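Local coordinates for hypothetical protein Ta0583 (Thermoplasma acidophilum, PDB 2FSJ), which is an actin homolog that polymerizes into bundles of helical filaments when supplied with nucleoside triphosphate, ATP serving best, at residues 167-178 and 333-342; 276-287 and 310-318. All blocks are in the same frame, centred on the assembly; numbering follows the deposited sequence.

Interaction 1. Residues 167-178 and 333-342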
loop_
_atom_site.group_PDB
_atom_site.type_symbol
_atom_site.label_atom_id
_atom_site.label_comp_id
_atom_site.label_asym_id
_atom_site.label_seq_id
_atom_site.Cartn_x
_atom_site.Cartn_y
_atom_site.Cartn_z
ATOM N N ILE A 167 12.006 -1.435 -12.419
ATOM C CA ILE A 167 12.347 -0.063 -12.123
ATOM C C ILE A 167 11.691 0.271 -10.764
ATOM O O ILE A 167 10.527 -0.039 -10.550
ATOM C CB ILE A 167 11.846 0.868 -13.225
ATOM C CG1 ILE A 167 12.542 0.546 -14.585
ATOM C CG2 ILE A 167 12.015 2.372 -12.844
ATOM C CD1 ILE A 167 14.045 0.666 -14.550
ATOM N N MET A 168 12.450 0.904 -9.887
ATOM C CA MET A 168 12.041 1.133 -8.507
ATOM C C MET A 168 12.195 2.583 -8.111
ATOM O O MET A 168 13.211 3.197 -8.422
ATOM C CB MET A 168 12.893 0.277 -7.576
ATOM C CG MET A 168 12.721 -1.210 -7.788
ATOM S SD MET A 168 11.132 -1.813 -7.253
ATOM C CE MET A 168 11.280 -1.824 -5.387
ATOM N N ARG A 169 11.233 3.102 -7.350
ATOM C CA ARG A 169 11.356 4.432 -6.745
ATOM C C ARG A 169 10.982 4.331 -5.283
ATOM O O ARG A 169 10.196 3.452 -4.971
ATOM C CB ARG A 169 10.401 5.394 -7.404
ATOM C CG ARG A 169 10.817 5.842 -8.782
ATOM C CD ARG A 169 12.116 6.643 -8.827
ATOM N NE ARG A 169 12.416 7.006 -10.206
ATOM C CZ ARG A 169 13.107 6.255 -11.064
ATOM N NH1 ARG A 169 13.635 5.072 -10.708
ATOM N NH2 ARG A 169 13.302 6.711 -12.296
ATOM N N PRO A 170 11.501 5.207 -4.405
ATOM C CA PRO A 170 11.109 5.203 -2.991
ATOM C C PRO A 170 9.631 5.437 -2.817
ATOM O O PRO A 170 9.045 6.254 -3.533
ATOM C CB PRO A 170 11.937 6.353 -2.392
ATOM C CG PRO A 170 13.143 6.393 -3.240
ATOM C CD PRO A 170 12.547 6.211 -4.627
ATOM N N GLN A 171 9.000 4.704 -1.892
ATOM C CA GLN A 171 7.630 4.947 -1.558
ATOM C C GLN A 171 7.481 6.441 -1.129
ATOM O O GLN A 171 8.349 6.996 -0.426
ATOM C CB GLN A 171 7.215 4.021 -0.404
ATOM C CG GLN A 171 5.753 4.102 -0.031
ATOM C CD GLN A 171 5.327 2.914 0.856
ATOM O OE1 GLN A 171 5.674 1.762 0.553
ATOM N NE2 GLN A 171 4.637 3.199 1.942
ATOM N N GLY A 172 6.432 7.077 -1.607
ATOM C CA GLY A 172 6.272 8.509 -1.468
ATOM C C GLY A 172 6.765 9.321 -2.658
ATOM O O GLY A 172 6.152 10.306 -3.036
ATOM N N VAL A 173 7.901 8.957 -3.207
ATOM C CA VAL A 173 8.392 9.607 -4.421
ATOM C C VAL A 173 7.468 9.274 -5.590
ATOM O O VAL A 173 7.219 10.143 -6.411
ATOM C CB VAL A 173 9.856 9.197 -4.729
ATOM C CG1 VAL A 173 10.298 9.585 -6.146
ATOM C CG2 VAL A 173 10.774 9.803 -3.697
ATOM N N GLY A 174 6.987 8.024 -5.659
ATOM C CA GLY A 174 5.986 7.639 -6.661
ATOM C C GLY A 174 4.788 8.574 -6.635
ATOM O O GLY A 174 4.429 9.164 -7.652
ATOM N N ALA A 175 4.196 8.783 -5.469
ATOM C CA ALA A 175 3.075 9.664 -5.358
ATOM C C ALA A 175 3.388 11.143 -5.756
ATOM O O ALA A 175 2.600 11.806 -6.448
ATOM C CB ALA A 175 2.512 9.613 -3.948
ATOM N N ALA A 176 4.496 11.660 -5.258
ATOM C CA ALA A 176 4.901 13.036 -5.583
ATOM C C ALA A 176 5.134 13.238 -7.115
ATOM O O ALA A 176 4.762 14.272 -7.702
ATOM C CB ALA A 176 6.108 13.356 -4.816
ATOM N N LEU A 177 5.699 12.237 -7.766
ATOM C CA LEU A 177 5.942 12.330 -9.209
ATOM C C LEU A 177 4.611 12.297 -9.971
ATOM O O LEU A 177 4.428 13.059 -10.903
ATOM C CB LEU A 177 6.849 11.218 -9.689
ATOM C CG LEU A 177 8.288 11.187 -9.188
ATOM C CD1 LEU A 177 8.946 9.829 -9.497
ATOM C CD2 LEU A 177 9.064 12.347 -9.777
ATOM N N TYR A 178 3.666 11.468 -9.518
ATOM C CA TYR A 178 2.323 11.438 -10.102
ATOM C C TYR A 178 1.606 12.777 -9.939
ATOM O O TYR A 178 1.104 13.383 -10.909
ATOM C CB TYR A 178 1.486 10.303 -9.505
ATOM C CG TYR A 178 0.046 10.366 -9.936
ATOM C CD1 TYR A 178 -0.292 10.142 -11.287
ATOM C CD2 TYR A 178 -0.943 10.642 -9.069
ATOM C CE1 TYR A 178 -1.560 10.183 -11.708
ATOM C CE2 TYR A 178 -2.276 10.713 -9.504
ATOM C CZ TYR A 178 -2.562 10.454 -10.824
ATOM O OH TYR A 178 -3.858 10.503 -11.312
ATOM N N ALA A 333 -1.756 6.360 -5.711
ATOM C CA ALA A 333 -0.857 7.437 -6.127
ATOM C C ALA A 333 0.560 6.941 -6.338
ATOM O O ALA A 333 1.239 7.316 -7.330
ATOM C CB ALA A 333 -0.908 8.625 -5.123
ATOM N N ASN A 334 1.072 6.114 -5.417
ATOM C CA ASN A 334 2.435 5.574 -5.593
ATOM C C ASN A 334 2.517 4.713 -6.828
ATOM O O ASN A 334 3.457 4.850 -7.624
ATOM C CB ASN A 334 2.916 4.795 -4.354
ATOM C CG ASN A 334 3.444 5.712 -3.242
ATOM O OD1 ASN A 334 3.060 5.595 -2.052
ATOM N ND2 ASN A 334 4.370 6.572 -3.604
ATOM N N ALA A 335 1.572 3.798 -6.971
ATOM C CA ALA A 335 1.567 2.869 -8.131
ATOM C C ALA A 335 1.544 3.615 -9.456
ATOM O O ALA A 335 2.227 3.223 -10.402
ATOM C CB ALA A 335 0.437 1.932 -8.066
ATOM N N LEU A 336 0.786 4.699 -9.515
ATOM C CA LEU A 336 0.711 5.531 -10.740
ATOM C C LEU A 336 2.069 6.184 -11.039
ATOM O O LEU A 336 2.533 6.157 -12.159
ATOM C CB LEU A 336 -0.363 6.598 -10.559
ATOM C CG LEU A 336 -1.785 6.058 -10.629
ATOM C CD1 LEU A 336 -2.745 7.000 -9.925
ATOM C CD2 LEU A 336 -2.271 5.775 -12.124
ATOM N N GLY A 337 2.745 6.696 -9.998
ATOM C CA GLY A 337 4.100 7.224 -10.158
ATOM C C GLY A 337 5.146 6.207 -10.517
ATOM O O GLY A 337 6.053 6.508 -11.298
ATOM N N TYR A 338 5.060 4.998 -9.932
ATOM C CA TYR A 338 5.974 3.916 -10.235
ATOM C C TYR A 338 5.879 3.531 -11.719
ATOM O O TYR A 338 6.886 3.248 -12.369
ATOM C CB TYR A 338 5.661 2.676 -9.391
ATOM C CG TYR A 338 5.809 2.816 -7.891
ATOM C CD1 TYR A 338 6.636 3.777 -7.318
ATOM C CD2 TYR A 338 5.166 1.918 -7.042
ATOM C CE1 TYR A 338 6.754 3.899 -5.900
ATOM C CE2 TYR A 338 5.266 2.043 -5.645
ATOM C CZ TYR A 338 6.091 3.027 -5.097
ATOM O OH TYR A 338 6.229 3.085 -3.707
ATOM N N ARG A 339 4.657 3.519 -12.224
ATOM C CA ARG A 339 4.423 3.106 -13.580
ATOM C C ARG A 339 5.007 4.179 -14.482
ATOM O O ARG A 339 5.714 3.848 -15.427
ATOM C CB ARG A 339 2.931 2.909 -13.884
ATOM C CG ARG A 339 2.750 2.184 -15.220
ATOM C CD ARG A 339 1.470 2.505 -15.975
ATOM N NE ARG A 339 1.467 1.873 -17.306
ATOM C CZ ARG A 339 1.851 2.444 -18.456
ATOM N NH1 ARG A 339 2.279 3.701 -18.515
ATOM N NH2 ARG A 339 1.792 1.735 -19.570
ATOM N N ASP A 340 4.712 5.440 -14.170
ATOM C CA ASP A 340 5.263 6.599 -14.903
ATOM C C ASP A 340 6.792 6.519 -14.997
ATOM O O ASP A 340 7.385 6.702 -16.088
ATOM C CB ASP A 340 4.861 7.940 -14.239
ATOM C CG ASP A 340 3.390 8.344 -14.472
ATOM O OD1 ASP A 340 2.642 7.648 -15.211
ATOM O OD2 ASP A 340 2.872 9.364 -13.912
ATOM N N ALA A 341 7.450 6.244 -13.867
ATOM C CA ALA A 341 8.901 6.102 -13.868
ATOM C C ALA A 341 9.397 4.955 -14.744
ATOM O O ALA A 341 10.411 5.113 -15.433
ATOM C CB ALA A 341 9.471 5.960 -12.435
ATOM N N ALA A 342 8.730 3.811 -14.758
ATOM C CA ALA A 342 9.163 2.721 -15.633
ATOM C C ALA A 342 8.988 3.115 -17.125
ATOM O O ALA A 342 9.890 2.901 -17.929
ATOM C CB ALA A 342 8.446 1.438 -15.325
HETATM O O HOH W 1 5.342 0.961 -2.058
#
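The ring of Y178 carries L336 CD1 over one face, 3.8 Å from its centroid and 18° off the normal, a CH-pi contact. At the edge of the same ring, D340 OD2 stands 4.2 Å from Y178 CD1. Y338 is used differently: its rim faces the chain at P170 O and Q171 CA, with Y338 OH 3.2 Å from Q171 CA, while the carbonyl oxygen of N334 lies over a face. A flat guanidinium completes the set, since A341 CB sits over one face of R169, 3.8 Å from NE.

Y178 has CG trans to its backbone N (chi1 172°), which drops the ring into a hole formed by A333, L336, G337 and D340. Beyond the contact its hydroxyl bonds D329, and D340 OD2 bonds N181. Y338 OH donates to water 1, and that water, lying in the ring plane, donates in turn to Q171 OE1, each bond 2.8 Å long.

Between the aromatics the helices 173-178 and 333-342 cross at 77° with their axes only 6.5 Å apart. G174 and G337 meet at this crossing, where G337 CA makes a CA-H...O contact of 3.2 Å with G174 O. Close beside it A175 CB packs on A333 CB. As in other actin-like ATPases, such helices lie where the two domains join, and the side chain of N334 is about 7 Å from that of K34, an ATP-binding residue. The junction thus combines glycine-to-glycine backbone contact at the crossing with one tyrosine set into a hole, and gives each tyrosine hydroxyl a polar partner.

Interaction 2. Residues 276-287 and 310-318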
loop_
_atom_site.group_PDB
_atom_site.type_symbol
_atom_site.label_atom_id
_atom_site.label_comp_id
_atom_site.label_asym_id
_atom_site.label_seq_id
_atom_site.Cartn_x
_atom_site.Cartn_y
_atom_site.Cartn_z
ATOM N N GLU A 276 -8.375 10.554 16.782
ATOM C CA GLU A 276 -7.694 11.814 17.111
ATOM C C GLU A 276 -6.374 11.563 17.834
ATOM O O GLU A 276 -5.385 12.241 17.580
ATOM C CB GLU A 276 -8.566 12.678 18.026
ATOM C CG GLU A 276 -8.074 14.103 18.149
ATOM C CD GLU A 276 -9.054 15.061 17.486
ATOM O OE1 GLU A 276 -10.181 15.211 18.042
ATOM O OE2 GLU A 276 -8.723 15.624 16.395
ATOM N N ASP A 277 -6.361 10.577 18.718
ATOM C CA ASP A 277 -5.134 10.173 19.384
ATOM C C ASP A 277 -4.111 9.684 18.374
ATOM O O ASP A 277 -2.958 10.040 18.484
ATOM C CB ASP A 277 -5.370 9.071 20.418
ATOM C CG ASP A 277 -4.113 8.727 21.184
ATOM O OD1 ASP A 277 -3.522 9.617 21.840
ATOM O OD2 ASP A 277 -3.577 7.605 21.145
ATOM N N LEU A 278 -4.529 8.895 17.389
ATOM C CA LEU A 278 -3.578 8.418 16.351
ATOM C C LEU A 278 -2.966 9.604 15.597
ATOM O O LEU A 278 -1.741 9.716 15.446
ATOM C CB LEU A 278 -4.304 7.517 15.378
ATOM C CG LEU A 278 -3.585 7.041 14.113
ATOM C CD1 LEU A 278 -2.242 6.343 14.534
ATOM C CD2 LEU A 278 -4.464 6.149 13.352
ATOM N N ALA A 279 -3.832 10.491 15.135
ATOM C CA ALA A 279 -3.421 11.711 14.458
ATOM C C ALA A 279 -2.478 12.558 15.294
ATOM O O ALA A 279 -1.427 12.982 14.798
ATOM C CB ALA A 279 -4.646 12.548 14.042
ATOM N N ASN A 280 -2.833 12.804 16.541
ATOM C CA ASN A 280 -2.008 13.589 17.425
ATOM C C ASN A 280 -0.584 12.985 17.579
ATOM O O ASN A 280 0.419 13.742 17.586
ATOM C CB ASN A 280 -2.707 13.792 18.804
ATOM C CG ASN A 280 -3.889 14.743 18.728
ATOM O OD1 ASN A 280 -4.070 15.455 17.735
ATOM N ND2 ASN A 280 -4.663 14.791 19.775
ATOM N N ARG A 281 -0.471 11.651 17.667
ATOM C CA ARG A 281 0.846 11.030 17.841
ATOM C C ARG A 281 1.684 11.181 16.585
ATOM O O ARG A 281 2.880 11.448 16.674
ATOM C CB ARG A 281 0.762 9.548 18.189
ATOM C CG ARG A 281 0.294 9.320 19.634
ATOM C CD ARG A 281 0.255 7.871 20.023
ATOM N NE ARG A 281 -0.162 7.682 21.418
ATOM C CZ ARG A 281 0.662 7.525 22.469
ATOM N NH1 ARG A 281 1.999 7.549 22.333
ATOM N NH2 ARG A 281 0.131 7.344 23.675
ATOM N N ILE A 282 1.061 11.041 15.422
ATOM C CA ILE A 282 1.791 11.201 14.176
ATOM C C ILE A 282 2.266 12.627 14.008
ATOM O O ILE A 282 3.447 12.865 13.673
ATOM C CB ILE A 282 0.926 10.755 12.973
ATOM C CG1 ILE A 282 0.707 9.243 13.021
ATOM C CG2 ILE A 282 1.564 11.162 11.655
ATOM C CD1 ILE A 282 -0.531 8.805 12.262
ATOM N N ILE A 283 1.370 13.580 14.261
ATOM C CA ILE A 283 1.703 14.994 14.137
ATOM C C ILE A 283 2.865 15.381 15.088
ATOM O O ILE A 283 3.827 16.062 14.695
ATOM C CB ILE A 283 0.486 15.841 14.418
ATOM C CG1 ILE A 283 -0.521 15.731 13.253
ATOM C CG2 ILE A 283 0.898 17.312 14.754
ATOM C CD1 ILE A 283 -1.944 16.127 13.637
ATOM N N GLU A 284 2.793 14.916 16.325
ATOM C CA GLU A 284 3.860 15.220 17.293
ATOM C C GLU A 284 5.225 14.663 16.863
ATOM O O GLU A 284 6.238 15.319 16.994
ATOM C CB GLU A 284 3.490 14.649 18.666
ATOM C CG GLU A 284 4.657 14.591 19.620
ATOM C CD GLU A 284 4.383 13.761 20.870
ATOM O OE1 GLU A 284 4.048 12.519 20.751
ATOM O OE2 GLU A 284 4.519 14.352 21.974
ATOM N N ASN A 285 5.243 13.439 16.354
ATOM C CA ASN A 285 6.455 12.808 15.870
ATOM C C ASN A 285 7.024 13.495 14.588
ATOM O O ASN A 285 8.219 13.747 14.489
ATOM C CB ASN A 285 6.187 11.316 15.645
ATOM C CG ASN A 285 6.581 10.437 16.843
ATOM O OD1 ASN A 285 5.834 10.315 17.846
ATOM N ND2 ASN A 285 7.738 9.802 16.743
ATOM N N ILE A 286 6.150 13.863 13.648
ATOM C CA ILE A 286 6.551 14.653 12.495
ATOM C C ILE A 286 7.179 15.996 12.891
ATOM O O ILE A 286 8.260 16.335 12.414
ATOM C CB ILE A 286 5.379 14.809 11.498
ATOM C CG1 ILE A 286 5.083 13.444 10.890
ATOM C CG2 ILE A 286 5.711 15.838 10.412
ATOM C CD1 ILE A 286 3.812 13.347 10.009
ATOM N N ARG A 287 6.535 16.732 13.787
ATOM C CA ARG A 287 7.080 17.973 14.296
ATOM C C ARG A 287 8.431 17.834 14.935
ATOM O O ARG A 287 9.299 18.622 14.674
ATOM C CB ARG A 287 6.129 18.619 15.279
ATOM C CG ARG A 287 4.918 19.236 14.610
ATOM C CD ARG A 287 3.937 19.828 15.648
ATOM N NE ARG A 287 2.926 20.675 15.026
ATOM C CZ ARG A 287 1.719 20.892 15.545
ATOM N NH1 ARG A 287 1.344 20.292 16.669
ATOM N NH2 ARG A 287 0.882 21.708 14.930
ATOM N N ILE A 310 -8.071 10.478 8.819
ATOM C CA ILE A 310 -7.457 11.539 9.624
ATOM C C ILE A 310 -6.624 12.552 8.793
ATOM O O ILE A 310 -5.940 13.369 9.356
ATOM C CB ILE A 310 -6.501 10.908 10.725
ATOM C CG1 ILE A 310 -5.405 10.072 10.067
ATOM C CG2 ILE A 310 -7.288 10.115 11.769
ATOM C CD1 ILE A 310 -4.263 9.670 10.993
ATOM N N GLY A 311 -6.607 12.437 7.480
ATOM C CA GLY A 311 -5.704 13.241 6.645
ATOM C C GLY A 311 -5.813 14.749 6.884
ATOM O O GLY A 311 -4.791 15.480 6.955
ATOM N N ASP A 312 -7.054 15.210 7.037
ATOM C CA ASP A 312 -7.334 16.627 7.223
ATOM C C ASP A 312 -6.643 17.194 8.440
ATOM O O ASP A 312 -6.282 18.364 8.449
ATOM C CB ASP A 312 -8.826 16.903 7.350
ATOM C CG ASP A 312 -9.562 16.839 6.005
ATOM O OD1 ASP A 312 -8.901 16.802 4.954
ATOM O OD2 ASP A 312 -10.814 16.837 5.936
ATOM N N ARG A 313 -6.486 16.368 9.468
ATOM C CA ARG A 313 -5.812 16.776 10.675
ATOM C C ARG A 313 -4.366 17.155 10.452
ATOM O O ARG A 313 -3.805 17.823 11.309
ATOM C CB ARG A 313 -5.818 15.670 11.733
ATOM C CG ARG A 313 -7.134 15.374 12.357
ATOM C CD ARG A 313 -7.642 16.505 13.284
ATOM N NE ARG A 313 -6.608 17.061 14.166
ATOM C CZ ARG A 313 -5.991 16.394 15.140
ATOM N NH1 ARG A 313 -6.292 15.140 15.408
ATOM N NH2 ARG A 313 -5.075 16.993 15.857
ATOM N N PHE A 314 -3.725 16.715 9.367
ATOM C CA PHE A 314 -2.298 17.001 9.213
ATOM C C PHE A 314 -2.005 18.458 8.815
ATOM O O PHE A 314 -0.897 18.922 8.914
ATOM C CB PHE A 314 -1.623 16.017 8.224
ATOM C CG PHE A 314 -1.720 14.586 8.615
ATOM C CD1 PHE A 314 -1.591 14.173 9.933
ATOM C CD2 PHE A 314 -1.933 13.623 7.646
ATOM C CE1 PHE A 314 -1.677 12.810 10.257
ATOM C CE2 PHE A 314 -2.012 12.307 7.970
ATOM C CZ PHE A 314 -1.910 11.902 9.266
ATOM N N GLU A 315 -3.030 19.189 8.391
ATOM C CA GLU A 315 -2.853 20.592 8.032
ATOM C C GLU A 315 -2.231 21.417 9.133
ATOM O O GLU A 315 -1.536 22.364 8.869
ATOM C CB GLU A 315 -4.174 21.233 7.681
ATOM C CG GLU A 315 -3.962 22.619 7.099
ATOM C CD GLU A 315 -5.075 23.057 6.188
ATOM O OE1 GLU A 315 -6.170 22.405 6.139
ATOM O OE2 GLU A 315 -4.845 24.087 5.536
ATOM N N GLU A 316 -2.442 21.017 10.378
ATOM C CA GLU A 316 -1.930 21.783 11.484
ATOM C C GLU A 316 -0.396 21.766 11.546
ATOM O O GLU A 316 0.201 22.669 12.133
ATOM C CB GLU A 316 -2.599 21.352 12.790
ATOM C CG GLU A 316 -2.037 20.122 13.448
ATOM C CD GLU A 316 -2.770 19.806 14.765
ATOM O OE1 GLU A 316 -4.019 19.674 14.738
ATOM O OE2 GLU A 316 -2.086 19.699 15.804
ATOM N N ILE A 317 0.249 20.791 10.916
ATOM C CA ILE A 317 1.712 20.807 10.839
ATOM C C ILE A 317 2.184 22.065 10.074
ATOM O O ILE A 317 3.172 22.691 10.439
ATOM C CB ILE A 317 2.292 19.475 10.181
ATOM C CG1 ILE A 317 1.884 18.217 10.959
ATOM C CG2 ILE A 317 3.793 19.549 10.043
ATOM C CD1 ILE A 317 1.889 16.975 10.157
ATOM N N ALA A 318 1.513 22.406 8.981
ATOM C CA ALA A 318 1.854 23.593 8.162
ATOM C C ALA A 318 0.622 24.191 7.451
ATOM O O ALA A 318 0.305 23.857 6.315
ATOM C CB ALA A 318 2.918 23.233 7.170
HETATM O O HOH W 2 -1.667 17.716 17.800
HETATM O O HOH W 3 3.783 22.670 13.082
#
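N280 OD1 is gripped by both terminal nitrogens of R313: R313 NH2 reaches it at 2.6 Å in a straight bond (169° at the hydrogen), and R313 NH1 adds a weak one at 3.2 Å. The amide stands almost upright to the guanidinium, their planes 85° apart, yet its oxygen lies in the guanidinium plane. Water 2 donates to N280 OD1, weakly, and to E316 OE2.

R313 also belongs to a salt-bridge network with E276, R287 and E316, laid along the seam where helix 268-290 of an actin-like domain meets the chain after helix 307-310. E276 OE2 comes over one face of the R313 guanidinium, 2.7 Å from NH1, and I283 CD1 covers the opposite face. Bends at chi2 (-70°) and chi3 fold the arginine into this slot. Its NH2 is also bound by E316 OE1 at 3.1 Å, met from above the carboxylate plane, so acids meet the guanidinium at a face and at its edge and probably hold it in one orientation.

Beneath the network the seam becomes apolar. A279, I282, I283 and I286 form one face of the helix and receive I310, F314 and I317; I283 CG1 meets the edge of the F314 ring, 3.8 Å from CD1. F314 and I317 also rest on I195 of strand 191-197, and F314 lies close to the ATP-binding S307.

At the far end R287 spreads its guanidinium over I283 CG2. R287 NH1 lies 3.6 Å from E316 OE2, a long salt bridge, and R287 NH2 donates to E316 O at 3.0 Å from well above the carbonyl plane. Water 3 bridges the same two segments, accepting from R287 NE at 2.9 Å and donating to I317 O.

The centres of the two interactions are about 24 Å apart and their nearest atoms about 13 Å, so they do not touch. Both segments of interaction 2 come between those of interaction 1 in the sequence: strand 158-170, at the end of its run through the sheet of the first domain, passes into helix 173-182, and the chain goes on to build the sheet of the second domain and helix 268-290. Interaction 2 belongs to that second domain, joining helix 268-290 to the segment behind helix 307-310. Helix 333-343 then returns the chain to the first domain. Interaction 1 thus lies at the domain junction and interaction 2 inside one domain, and both come near residues of the ATP site.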